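Local structure of agarase (Pseudoalteromonas fuliginea, 6XJ9) at residues S673-L678 with A687-R692; H101-Y106 with V121-G126; Q716-P721 with G735-T740; N643-G648 with I666-V671. The protein probably hydrolyses agarose, the galactan of red algae, as a beta-agarase of glycoside hydrolase family 50. One frame throughout, in Å; residues are numbered along the deposited sequence.

Contact 1 (S673-L678 with A687-R692); sequences SSDSGL and ANQQDR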
# COMPACT_ATOMS: atom_id res chain seq x y z
N SER A 673 -0.51 -5.46 11.65
CA SER A 673 0.83 -4.90 11.53
C SER A 673 1.06 -3.80 12.55
O SER A 673 0.13 -3.09 12.95
CB SER A 673 1.09 -4.39 10.15
OG SER A 673 2.50 -4.17 10.02
N SER A 674 2.33 -3.61 12.93
CA SER A 674 2.70 -2.67 13.97
C SER A 674 2.64 -1.22 13.48
O SER A 674 2.59 -0.29 14.29
CB SER A 674 4.05 -3.01 14.52
OG SER A 674 3.96 -4.23 15.24
N ASP A 675 2.60 -1.01 12.16
CA ASP A 675 2.58 0.33 11.60
C ASP A 675 1.21 0.99 11.80
O ASP A 675 1.02 2.16 11.47
CB ASP A 675 3.01 0.29 10.13
CG ASP A 675 1.95 -0.24 9.17
OD1 ASP A 675 2.01 0.13 7.98
OD2 ASP A 675 1.08 -1.01 9.62
N SER A 676 0.25 0.24 12.35
CA SER A 676 -1.05 0.78 12.74
C SER A 676 -0.92 1.66 13.98
O SER A 676 -1.85 2.41 14.33
CB SER A 676 -2.03 -0.34 12.98
OG SER A 676 -1.63 -1.10 14.11
N GLY A 677 0.21 1.55 14.68
CA GLY A 677 0.42 2.29 15.92
C GLY A 677 -0.14 1.55 17.13
O GLY A 677 -0.17 2.11 18.23
N LEU A 678 -0.59 0.31 16.93
CA LEU A 678 -0.97 -0.55 18.05
C LEU A 678 0.25 -1.34 18.50
O LEU A 678 1.18 -1.55 17.72
CB LEU A 678 -2.12 -1.48 17.64
CG LEU A 678 -3.45 -0.80 17.32
CD1 LEU A 678 -4.58 -1.81 17.31
CD2 LEU A 678 -3.77 0.31 18.32
N ALA A 687 4.27 -6.94 7.39
CA ALA A 687 5.36 -5.97 7.45
C ALA A 687 4.84 -4.54 7.63
O ALA A 687 5.53 -3.71 8.21
CB ALA A 687 6.20 -6.09 6.21
N ASN A 688 3.63 -4.28 7.12
CA ASN A 688 3.03 -2.95 7.09
C ASN A 688 1.61 -3.11 6.53
O ASN A 688 1.18 -4.22 6.24
CB ASN A 688 3.87 -1.98 6.26
CG ASN A 688 4.17 -2.48 4.86
OD1 ASN A 688 3.28 -2.97 4.18
ND2 ASN A 688 5.40 -2.32 4.41
N GLN A 689 0.89 -1.99 6.38
CA GLN A 689 -0.51 -2.03 5.98
C GLN A 689 -0.64 -2.64 4.59
O GLN A 689 -1.61 -3.36 4.34
CB GLN A 689 -1.19 -0.66 6.09
CG GLN A 689 -1.54 -0.28 7.52
CD GLN A 689 -2.40 -1.33 8.20
OE1 GLN A 689 -3.47 -1.70 7.73
NE2 GLN A 689 -1.95 -1.77 9.37
N GLN A 690 0.32 -2.35 3.69
CA GLN A 690 0.27 -2.82 2.30
C GLN A 690 0.48 -4.33 2.25
O GLN A 690 -0.18 -5.02 1.49
CB GLN A 690 1.36 -2.17 1.42
CG GLN A 690 0.95 -0.84 0.81
N ASP A 691 1.42 -4.82 3.05
CA ASP A 691 1.68 -6.24 3.15
C ASP A 691 0.47 -6.93 3.77
O ASP A 691 0.10 -8.04 3.36
CB ASP A 691 2.94 -6.49 3.97
CG ASP A 691 3.42 -7.93 3.92
OD1 ASP A 691 3.40 -8.54 2.81
OD2 ASP A 691 3.83 -8.42 4.97
N ARG A 692 -0.13 -6.25 4.74
CA ARG A 692 -1.30 -6.73 5.47
C ARG A 692 -2.43 -7.00 4.48
O ARG A 692 -3.05 -8.06 4.53
CB ARG A 692 -1.70 -5.70 6.53
CG ARG A 692 -2.76 -6.19 7.52
CD ARG A 692 -3.31 -4.99 8.27
NE ARG A 692 -4.29 -5.35 9.28
CZ ARG A 692 -5.27 -4.56 9.70
NH1 ARG A 692 -5.38 -3.33 9.21
NH2 ARG A 692 -6.10 -4.99 10.63

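Contact 2 (H101-Y106 with V121-G126); sequences HSVQIY and VNVPVG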
# COMPACT_ATOMS: atom_id res chain seq x y z
N HIS A 101 8.42 -12.59 -0.08
CA HIS A 101 7.34 -12.36 0.87
C HIS A 101 7.93 -12.05 2.23
O HIS A 101 9.01 -12.55 2.56
CB HIS A 101 6.42 -13.59 0.97
CG HIS A 101 5.76 -13.94 -0.32
ND1 HIS A 101 6.26 -14.93 -1.15
CD2 HIS A 101 4.67 -13.44 -0.92
CE1 HIS A 101 5.50 -15.02 -2.22
NE2 HIS A 101 4.51 -14.11 -2.10
N SER A 102 7.22 -11.23 3.01
CA SER A 102 7.52 -11.02 4.42
C SER A 102 7.36 -12.35 5.16
O SER A 102 6.62 -13.22 4.71
CB SER A 102 6.65 -9.94 5.00
OG SER A 102 5.35 -10.44 5.31
N VAL A 103 8.09 -12.51 6.27
CA VAL A 103 8.04 -13.76 7.02
C VAL A 103 7.75 -13.44 8.48
O VAL A 103 8.49 -12.70 9.12
CB VAL A 103 9.30 -14.63 6.86
CG1 VAL A 103 10.57 -13.95 7.36
CG2 VAL A 103 9.13 -15.98 7.55
N GLN A 104 6.65 -14.03 8.98
CA GLN A 104 6.38 -14.10 10.40
C GLN A 104 7.14 -15.30 10.95
O GLN A 104 6.77 -16.45 10.67
CB GLN A 104 4.88 -14.25 10.68
CG GLN A 104 4.56 -14.38 12.16
CD GLN A 104 3.08 -14.39 12.46
OE1 GLN A 104 2.24 -14.43 11.56
NE2 GLN A 104 2.75 -14.36 13.73
N ILE A 105 8.19 -15.02 11.73
CA ILE A 105 8.93 -16.08 12.40
C ILE A 105 8.34 -16.29 13.80
O ILE A 105 7.83 -15.36 14.42
CB ILE A 105 10.44 -15.79 12.45
CG1 ILE A 105 10.74 -14.43 13.09
CG2 ILE A 105 11.06 -15.90 11.07
CD1 ILE A 105 12.21 -14.13 13.28
N TYR A 106 8.39 -17.54 14.25
CA TYR A 106 8.07 -17.88 15.62
C TYR A 106 9.39 -18.20 16.31
O TYR A 106 10.21 -18.93 15.76
CB TYR A 106 7.10 -19.06 15.65
CG TYR A 106 5.71 -18.70 15.16
CD1 TYR A 106 5.42 -18.64 13.80
CD2 TYR A 106 4.69 -18.42 16.06
CE1 TYR A 106 4.16 -18.29 13.35
CE2 TYR A 106 3.41 -18.09 15.62
CZ TYR A 106 3.15 -18.01 14.26
OH TYR A 106 1.90 -17.68 13.82
N VAL A 121 7.48 -12.38 15.34
CA VAL A 121 7.65 -11.07 14.74
C VAL A 121 7.62 -11.22 13.22
O VAL A 121 7.93 -12.28 12.69
CB VAL A 121 8.93 -10.36 15.23
CG1 VAL A 121 10.19 -10.98 14.65
CG2 VAL A 121 8.90 -8.87 14.94
N ASN A 122 7.27 -10.13 12.52
CA ASN A 122 7.37 -10.11 11.07
C ASN A 122 8.74 -9.55 10.68
O ASN A 122 9.17 -8.55 11.24
CB ASN A 122 6.22 -9.34 10.42
CG ASN A 122 6.29 -9.39 8.90
OD1 ASN A 122 7.09 -8.68 8.29
ND2 ASN A 122 5.46 -10.21 8.28
N VAL A 123 9.40 -10.21 9.71
CA VAL A 123 10.64 -9.75 9.09
C VAL A 123 10.33 -9.35 7.65
O VAL A 123 10.25 -10.22 6.78
CB VAL A 123 11.75 -10.82 9.11
CG1 VAL A 123 13.07 -10.30 8.53
CG2 VAL A 123 11.97 -11.44 10.48
N PRO A 124 10.21 -8.03 7.37
CA PRO A 124 9.95 -7.54 6.02
C PRO A 124 11.04 -7.97 5.04
O PRO A 124 12.17 -8.23 5.43
CB PRO A 124 10.03 -6.00 6.15
CG PRO A 124 9.85 -5.72 7.63
CD PRO A 124 10.35 -6.95 8.36
N VAL A 125 10.66 -8.07 3.76
CA VAL A 125 11.58 -8.22 2.64
C VAL A 125 12.56 -7.06 2.69
O VAL A 125 12.15 -5.91 2.79
CB VAL A 125 10.77 -8.25 1.33
CG1 VAL A 125 11.61 -7.97 0.09
CG2 VAL A 125 9.99 -9.55 1.17
N GLY A 126 13.86 -7.36 2.64
CA GLY A 126 14.86 -6.30 2.70
C GLY A 126 16.04 -6.67 3.61
O GLY A 126 16.21 -7.83 3.97

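Contact 3 (Q716-P721 with G735-T740); sequences QYIDSP and GFISVT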
# COMPACT_ATOMS: atom_id res chain seq x y z
N GLN A 716 -11.70 -8.30 13.06
CA GLN A 716 -13.07 -7.86 13.26
C GLN A 716 -13.19 -6.45 12.67
O GLN A 716 -12.28 -5.97 11.99
CB GLN A 716 -13.37 -7.86 14.77
CG GLN A 716 -12.54 -6.86 15.56
CD GLN A 716 -12.69 -6.85 17.07
OE1 GLN A 716 -13.47 -7.58 17.66
NE2 GLN A 716 -11.90 -6.02 17.72
N TYR A 717 -14.30 -5.76 12.94
CA TYR A 717 -14.62 -4.50 12.27
C TYR A 717 -13.66 -3.40 12.70
O TYR A 717 -13.04 -2.73 11.86
CB TYR A 717 -16.08 -4.11 12.57
CG TYR A 717 -16.63 -2.93 11.80
CD1 TYR A 717 -16.10 -2.52 10.59
CD2 TYR A 717 -17.76 -2.26 12.28
CE1 TYR A 717 -16.63 -1.44 9.89
CE2 TYR A 717 -18.30 -1.18 11.60
CZ TYR A 717 -17.74 -0.78 10.40
OH TYR A 717 -18.29 0.28 9.75
N ILE A 718 -13.58 -3.23 14.02
CA ILE A 718 -12.88 -2.15 14.69
C ILE A 718 -11.63 -2.73 15.36
O ILE A 718 -11.71 -3.81 15.95
CB ILE A 718 -13.80 -1.55 15.76
CG1 ILE A 718 -15.13 -1.10 15.14
CG2 ILE A 718 -13.11 -0.43 16.52
CD1 ILE A 718 -16.33 -1.25 16.05
N ASP A 719 -10.51 -2.01 15.27
CA ASP A 719 -9.32 -2.36 16.03
C ASP A 719 -9.69 -2.53 17.50
O ASP A 719 -10.55 -1.82 18.04
CB ASP A 719 -8.26 -1.25 16.00
CG ASP A 719 -7.35 -1.25 14.79
OD1 ASP A 719 -7.04 -2.33 14.28
OD2 ASP A 719 -6.91 -0.14 14.41
N SER A 720 -9.02 -3.47 18.17
CA SER A 720 -9.17 -3.60 19.61
C SER A 720 -8.64 -2.33 20.25
O SER A 720 -7.78 -1.68 19.65
CB SER A 720 -8.43 -4.81 20.10
OG SER A 720 -9.18 -5.99 19.86
N PRO A 721 -9.13 -1.90 21.44
CA PRO A 721 -8.53 -0.77 22.15
C PRO A 721 -7.03 -0.96 22.27
O PRO A 721 -6.54 -2.08 22.43
CB PRO A 721 -9.20 -0.80 23.52
CG PRO A 721 -10.56 -1.41 23.22
CD PRO A 721 -10.30 -2.45 22.15
N GLY A 735 -8.64 -4.62 13.21
CA GLY A 735 -9.71 -3.83 12.61
C GLY A 735 -9.56 -3.64 11.11
O GLY A 735 -8.45 -3.45 10.61
N PHE A 736 -10.69 -3.68 10.39
CA PHE A 736 -10.80 -3.11 9.05
C PHE A 736 -10.78 -1.58 9.12
O PHE A 736 -10.45 -0.91 8.13
CB PHE A 736 -12.02 -3.66 8.31
CG PHE A 736 -11.68 -4.46 7.07
CD1 PHE A 736 -11.96 -3.96 5.81
CD2 PHE A 736 -11.04 -5.68 7.17
CE1 PHE A 736 -11.63 -4.68 4.67
CE2 PHE A 736 -10.71 -6.40 6.04
CZ PHE A 736 -11.00 -5.90 4.79
N ILE A 737 -11.15 -1.04 10.30
CA ILE A 737 -11.16 0.39 10.58
C ILE A 737 -10.49 0.64 11.93
O ILE A 737 -10.52 -0.21 12.82
CB ILE A 737 -12.60 0.96 10.58
CG1 ILE A 737 -13.30 0.75 11.93
CG2 ILE A 737 -13.43 0.44 9.41
CD1 ILE A 737 -14.77 1.09 11.92
N SER A 738 -9.94 1.86 12.10
CA SER A 738 -9.26 2.27 13.32
C SER A 738 -10.26 2.78 14.36
O SER A 738 -11.45 2.87 14.10
CB SER A 738 -8.23 3.35 13.01
OG SER A 738 -8.89 4.59 12.75
N VAL A 739 -9.74 3.14 15.54
CA VAL A 739 -10.54 3.63 16.65
C VAL A 739 -11.20 4.98 16.32
O VAL A 739 -12.14 5.38 17.00
CB VAL A 739 -9.65 3.74 17.91
CG1 VAL A 739 -8.53 4.76 17.74
CG2 VAL A 739 -10.45 4.03 19.16
N THR A 740 -10.67 5.72 15.34
CA THR A 740 -11.27 6.99 14.93
C THR A 740 -12.19 6.82 13.72
O THR A 740 -12.52 7.80 13.04
CB THR A 740 -10.21 8.07 14.66
OG1 THR A 740 -9.27 7.58 13.70
CG2 THR A 740 -9.49 8.54 15.91
O HOH W 1 -7.06 1.88 16.26

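Contact 4 (N643-G648 with I666-V671); sequences NAYKEG and IGEFHV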
# COMPACT_ATOMS: atom_id res chain seq x y z
N ASN A 643 -12.67 -21.61 12.71
CA ASN A 643 -11.86 -20.40 12.76
C ASN A 643 -10.42 -20.79 12.42
O ASN A 643 -9.95 -21.84 12.86
CB ASN A 643 -11.97 -19.68 14.11
CG ASN A 643 -13.38 -19.25 14.45
OD1 ASN A 643 -14.20 -19.02 13.56
ND2 ASN A 643 -13.68 -19.14 15.74
N ALA A 644 -9.72 -19.99 11.61
CA ALA A 644 -8.36 -20.36 11.22
C ALA A 644 -7.49 -19.12 11.05
O ALA A 644 -7.45 -18.53 9.97
CB ALA A 644 -8.37 -21.23 9.99
N TYR A 645 -6.82 -18.72 12.13
CA TYR A 645 -5.86 -17.63 12.10
C TYR A 645 -4.52 -18.16 11.61
O TYR A 645 -3.64 -18.41 12.42
CB TYR A 645 -5.70 -16.99 13.48
CG TYR A 645 -6.92 -16.26 13.97
CD1 TYR A 645 -7.88 -16.89 14.75
CD2 TYR A 645 -7.12 -14.92 13.67
CE1 TYR A 645 -9.01 -16.22 15.18
CE2 TYR A 645 -8.24 -14.22 14.11
CZ TYR A 645 -9.19 -14.88 14.87
OH TYR A 645 -10.28 -14.20 15.34
N LYS A 646 -4.41 -18.34 10.28
CA LYS A 646 -3.15 -18.67 9.63
C LYS A 646 -2.99 -17.73 8.44
O LYS A 646 -3.82 -16.85 8.23
CB LYS A 646 -3.10 -20.14 9.17
CG LYS A 646 -3.31 -21.18 10.27
CD LYS A 646 -2.27 -21.11 11.38
CE LYS A 646 -2.45 -22.20 12.42
NZ LYS A 646 -3.65 -21.96 13.24
N GLU A 647 -1.92 -17.94 7.66
CA GLU A 647 -1.69 -17.08 6.51
C GLU A 647 -2.62 -17.46 5.36
O GLU A 647 -2.72 -16.72 4.39
CB GLU A 647 -0.22 -17.08 6.11
CG GLU A 647 0.61 -16.20 7.02
CD GLU A 647 2.08 -16.08 6.64
OE1 GLU A 647 2.42 -16.27 5.45
OE2 GLU A 647 2.88 -15.80 7.55
N GLY A 648 -3.28 -18.62 5.48
CA GLY A 648 -4.12 -19.12 4.41
C GLY A 648 -4.70 -20.49 4.75
O GLY A 648 -4.36 -21.05 5.79
N ILE A 666 -15.17 -20.19 6.99
CA ILE A 666 -14.22 -19.67 7.97
C ILE A 666 -14.92 -18.59 8.79
O ILE A 666 -15.41 -17.60 8.23
CB ILE A 666 -12.91 -19.16 7.31
CG1 ILE A 666 -12.06 -20.29 6.73
CG2 ILE A 666 -12.09 -18.35 8.30
CD1 ILE A 666 -11.43 -21.20 7.78
N GLY A 667 -14.96 -18.79 10.11
CA GLY A 667 -15.63 -17.88 11.03
C GLY A 667 -14.83 -16.63 11.34
O GLY A 667 -15.41 -15.56 11.54
N GLU A 668 -13.50 -16.78 11.40
CA GLU A 668 -12.59 -15.72 11.80
C GLU A 668 -11.21 -15.99 11.19
O GLU A 668 -10.80 -17.14 11.08
CB GLU A 668 -12.38 -15.62 13.31
CG GLU A 668 -13.65 -15.62 14.14
CD GLU A 668 -13.49 -15.80 15.64
OE1 GLU A 668 -12.37 -15.66 16.16
OE2 GLU A 668 -14.50 -16.09 16.30
N PHE A 669 -10.55 -14.89 10.80
CA PHE A 669 -9.15 -14.83 10.41
C PHE A 669 -8.75 -13.36 10.44
O PHE A 669 -9.62 -12.49 10.37
CB PHE A 669 -8.93 -15.43 9.02
CG PHE A 669 -9.29 -14.53 7.86
CD1 PHE A 669 -10.61 -14.40 7.45
CD2 PHE A 669 -8.32 -13.80 7.19
CE1 PHE A 669 -10.96 -13.58 6.39
CE2 PHE A 669 -8.67 -12.97 6.14
CZ PHE A 669 -9.99 -12.86 5.72
N HIS A 670 -7.45 -13.08 10.58
CA HIS A 670 -7.00 -11.70 10.57
C HIS A 670 -5.51 -11.64 10.31
O HIS A 670 -4.78 -12.61 10.51
CB HIS A 670 -7.36 -10.94 11.86
CG HIS A 670 -6.22 -10.83 12.82
ND1 HIS A 670 -5.41 -9.69 12.88
CD2 HIS A 670 -5.77 -11.68 13.76
CE1 HIS A 670 -4.50 -9.87 13.82
NE2 HIS A 670 -4.71 -11.09 14.39
N VAL A 671 -5.08 -10.47 9.84
CA VAL A 671 -3.68 -10.12 9.72
C VAL A 671 -3.55 -8.72 10.30
O VAL A 671 -4.42 -7.89 10.11
CB VAL A 671 -3.20 -10.15 8.26
CG1 VAL A 671 -1.69 -10.02 8.16
CG2 VAL A 671 -3.68 -11.38 7.49
O HOH W 2 -5.38 -15.14 9.82

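Contact 1 (S673-L678 with A687-R692)
D675, in a short 3-10 turn, reaches across to the first turn of helix 689-704 and meets Q689 with both carboxylate oxygens. Its CB rises from the turn with CG set between the backbone N and the carbonyl carbon (chi1 76°), which aims the carboxylate at the helix start. CG then comes over the N688-Q689 junction, 3.5 Å from Q689 N. Of the two oxygens, D675 OD1 accepts Q689 N at 2.9 Å. The same D675 OD1 lies 3.3 Å from N688 CB. D675 OD2 takes Q689 NE2 at 3.1 Å. Both donors come on the syn side, somewhat out of the carboxylate plane, which is itself only 17° from the plane of the Q689 amide. That amide is held from its other end too: Q689 OE1 receives R692 NH1 at 2.9 Å, in plane and on a lone pair, as the glutamine chain bends back at chi2 (-55°). R692 in turn bonds V671 O through NE and G735 O through NH2. N688 caps the helix, its OD1 accepting D691 N at 2.9 Å. S673 packs CB and OG against N688, though its hydroxyl bonds A686 O. With an alanine at D675, both Q689 N and Q689 NE2 would lose an acceptor, and the amide is likely to turn more freely. The carboxylate meets one N-H of the helix start and one side-chain amide, and is probably steadied by the positive end of the helix dipole; the contact pins a loop to a helix N-terminus by charge-assisted hydrogen bonds.

Contact 2 (H101-Y106 with V121-G126)
V103, Q104 and I105 pair with V123, N122 and V121 as the two arms of a beta hairpin, strands 103-111 and 116-123, in the CBM-like domain of the agarase. The ladder is antiparallel, with V103-V123 and I105-V121 as hydrogen-bonded pairs and Q104-N122 as the non-hydrogen-bonded pair between them. V123 N reaches V103 O at 2.7 Å, whereas the return bond from V103 N to V123 O is longer at 3.2 Å. The next pair is closed by I105 N to V121 O and V121 N to I105 O. Between these rungs the alpha carbons add CA-H...O contacts, Q104 CA lying 3.3 Å from V121 O.

The apolar contacts gather on the face that carries V103, I105, V121 and V123. I105 CG1 lies alongside V121 CG1 at 3.8 Å, and the I105 chain, extended beyond CG1, carries CD1 on to V123 CG2 at 3.9 Å. V103 CG1 meets V123 CB in the same side-by-side manner. F171, from the neighbouring strand 169-174, and Y131, from strand 128-134, touch this layer. Beyond the paired strands, V125 CG2 rests on the H101 carbonyl carbon.

Polar contacts mark the Q104-N122 face, which turns to the loop ahead of helix 689-704: Q104 OE1 accepts H685 N, and N122 ND2 bonds H685 O. S102 OG is also bonded, probably more strongly, to D691 OD2. With CG opposite the backbone N (chi1 -177°), N122 carries its amide back toward S102. Across the hairpin, N122 ND2 donates to S102 OG at 3.0 Å, nearly straight at 176° and almost exactly in the amide plane.

Contact 3 (Q716-P721 with G735-T740)
This is a buried loop-to-loop contact in which Q716-I718 and G735-I737 run against each other beyond the end of strand 709-714, just ahead of helix 745-763. Backbone bonds make most of it: F736 N reaches Q716 O, I737 N donates to Y717 O at 3.0 Å, and D719 N returns to I737 O. I718 and I737 form a single beta bridge. G735 lies so close that a side chain there would run into D719 N. The peptide bond before Q716 is cis and lies just past the end of strand 709-714, a strand of what is probably the (β/α)8 barrel usual in this family. Apolar side chains add to this. I737 lays CD1 over one face of the Y717 ring, 3.9 Å from its centroid and 18° off the normal, while I737 CG2 touches Y717 CE1 and I718 CG1 lies alongside I737 CD1. The Y717 hydroxyl goes on to R424 and T421 of helix 413-428. D719, with CG opposite its carbonyl carbon (chi1 -84°), accepts G735 N on OD1 from above the carboxylate plane at 3.0 Å; N733 ND2 bonds the same oxygen. D719 OD2 bonds Y744 OH and a water, which donates to D719 OD2 at 2.7 Å and accepts V739 N at 3.0 Å. Replacing D719 by an alanine would probably leave G735 N, Y744 OH and the water without that carboxylate.

Contact 4 (N643-G648 with I666-V671)
N643, Y645 and E668 meet at the carboxyl ends of 640-643 and 664-666, neighbouring parallel strands of the probable (β/α)8 barrel. E668 sits at the middle of the meeting. Its CG lies opposite the carbonyl carbon (chi1 -49°) and the chain runs out straight, bringing the carboxylate between the other two side chains. Y645 OH bonds E668 OE1 at 2.7 Å, on the anti side and somewhat out of the carboxylate plane; ring and carboxylate are steeply turned, 74° apart. The N643 amide instead stacks on the carboxylate, the planes 29° apart, with N643 CG 3.7 Å from E668 CD. N643 ND2 bonds E509 and N508, and E668 OE2 makes a salt bridge with R619. N643 OD1 comes 3.1 Å from G667 CA, so a side chain on G667 would collide with it.

Backbones join the two loops as well: A644 N donates to E668 O at 3.1 Å. Y645 is the centre of an inverse gamma turn, and its ring lies over the E668-F669 peptide, F669 CA 4.2 Å from the ring centroid. H670 meets that ring rim to rim, its CD2 3.5 Å from Y645 CD2, while the H670 NE2 bonds L683 N. Further along, a water donates to K646 O at 2.8 Å and accepts H670 N. Carboxylates, amides and a tyrosine hydroxyl brought together from several strand ends are consistent with the substrate cleft at the strand ends of a (β/α)8-barrel glycoside hydrolase.

Contacts 3 and 4 are the buried ones of the probable barrel, both at strand ends and made of loops; contact 3 is chiefly backbone with an apolar backing of two isoleucines and a tyrosine, contact 4 a cluster of polar side chains about a carboxylate. Contact 2 is the regular case, a hairpin ladder in the other module, buried too. Contact 1 is partly buried and touches all three others, chiefly through R692 and D691. Contacts 1 and 4 both use the chain between strand 664-666 and helix 689-704. Contacts 2 and 3 themselves stay about 15 Å apart at their nearest atoms.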